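Local coordinates for protein TonB-dependent siderophore receptor (Pseudomonas aeruginosa 39016, PDB 5NEC) that probably takes up ferric siderophores and siderophore-drug conjugates across the outer membrane as a TonB-dependent beta-barrel receptor, at residues 708-711 and 717-720. Numbering follows the deposited sequence.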
# COMPACT_ATOMS: atom_id res chain seq x y z
N PHE A 708 -16.98 5.60 1.44
CA PHE A 708 -16.53 4.27 1.74
C PHE A 708 -15.35 3.93 0.87
O PHE A 708 -15.46 3.83 -0.35
CB PHE A 708 -17.69 3.29 1.53
CG PHE A 708 -18.88 3.60 2.37
CD1 PHE A 708 -18.99 3.08 3.65
CD2 PHE A 708 -19.89 4.44 1.90
CE1 PHE A 708 -20.09 3.39 4.45
CE2 PHE A 708 -20.99 4.75 2.68
CZ PHE A 708 -21.09 4.23 3.96
N ASP A 709 -14.22 3.77 1.54
CA ASP A 709 -12.91 3.58 0.90
C ASP A 709 -12.56 2.11 0.60
O ASP A 709 -11.60 1.88 -0.10
CB ASP A 709 -11.80 4.21 1.76
CG ASP A 709 -11.73 3.64 3.18
OD1 ASP A 709 -12.73 3.15 3.72
OD2 ASP A 709 -10.66 3.70 3.77
N LYS A 710 -13.31 1.14 1.13
CA LYS A 710 -13.13 -0.27 0.74
C LYS A 710 -14.48 -0.94 0.64
O LYS A 710 -15.32 -0.82 1.55
CB LYS A 710 -12.28 -1.06 1.76
CG LYS A 710 -10.94 -0.44 2.12
CD LYS A 710 -10.41 -1.02 3.42
CE LYS A 710 -9.13 -0.30 3.82
NZ LYS A 710 -9.34 1.14 4.12
N ALA A 711 -14.70 -1.63 -0.48
CA ALA A 711 -15.90 -2.40 -0.72
C ALA A 711 -15.51 -3.86 -0.67
O ALA A 711 -14.76 -4.31 -1.51
CB ALA A 711 -16.48 -2.05 -2.09
N ALA A 717 -18.99 -2.75 4.01
CA ALA A 717 -17.96 -1.86 3.49
C ALA A 717 -17.35 -1.04 4.63
O ALA A 717 -17.97 -0.82 5.69
CB ALA A 717 -18.57 -0.92 2.48
N SER A 718 -16.14 -0.55 4.38
CA SER A 718 -15.42 0.26 5.34
C SER A 718 -15.70 1.72 5.08
O SER A 718 -15.61 2.16 3.95
CB SER A 718 -13.92 -0.01 5.23
OG SER A 718 -13.21 0.94 6.01
N GLN A 719 -16.02 2.46 6.13
CA GLN A 719 -16.29 3.89 6.06
C GLN A 719 -15.01 4.67 6.37
O GLN A 719 -14.31 4.36 7.31
CB GLN A 719 -17.41 4.28 7.04
CG GLN A 719 -17.79 5.75 7.03
CD GLN A 719 -19.01 6.05 7.91
OE1 GLN A 719 -20.08 5.46 7.75
NE2 GLN A 719 -18.85 6.97 8.85
N ALA A 720 -14.70 5.69 5.58
CA ALA A 720 -13.47 6.45 5.76
C ALA A 720 -13.64 7.45 6.87
O ALA A 720 -14.75 7.67 7.38
CB ALA A 720 -13.11 7.18 4.48
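S718 and K710 form the antiparallel hydrogen-bonded pair of a short beta hairpin. S718 N donates to K710 O at 3.0 Å, nearly straight (163°) and in the carbonyl plane. A711 and A717 follow as a non-hydrogen-bonded pair. At the other end the backbone kinks at D709, and the pairing weakens. D709 N still reaches S718 O, but this bond is weak and bent. The same oxygen takes a CA-H...O contact from F708 CA at 3.2 Å.

Polar side chains gather on the side of K710 and S718. D709 CG sits between its own backbone N and carbonyl carbon (chi1 59°), which brings OD1 to 3.2 Å from S718 OG. That pair is close enough for a hydrogen bond, but the serine proton is not settled. D709 OD1 also lies 3.1 Å from S718 O, a close pair of acceptors and not a hydrogen bond. The second carboxylate oxygen, D709 OD2, makes a salt bridge with K710 NZ at 2.9 Å. The lysine chain bends at its end to meet it.

Apolar contacts join F708 to A717 and Q719; A711 only shares their face. F708 CE1 packs against Q719 CB at 3.8 Å. The ring and the glutamine amide are steeply inclined, with planes 79° apart. F708 CD1 lies 4.2 Å from A717 CB.

Q719 NE2 bonds to R265 O. The hairpin lies in the connection between barrel strands 693-700 and 724-733, and a K710 NZ to Q71 OE1 bond ties it to the plug region. Strand 716-719 is the middle of a three-stranded antiparallel sheet, between 708-711 and 244-245. F708, A711 and A717 touch V675 of barrel strand 674-688.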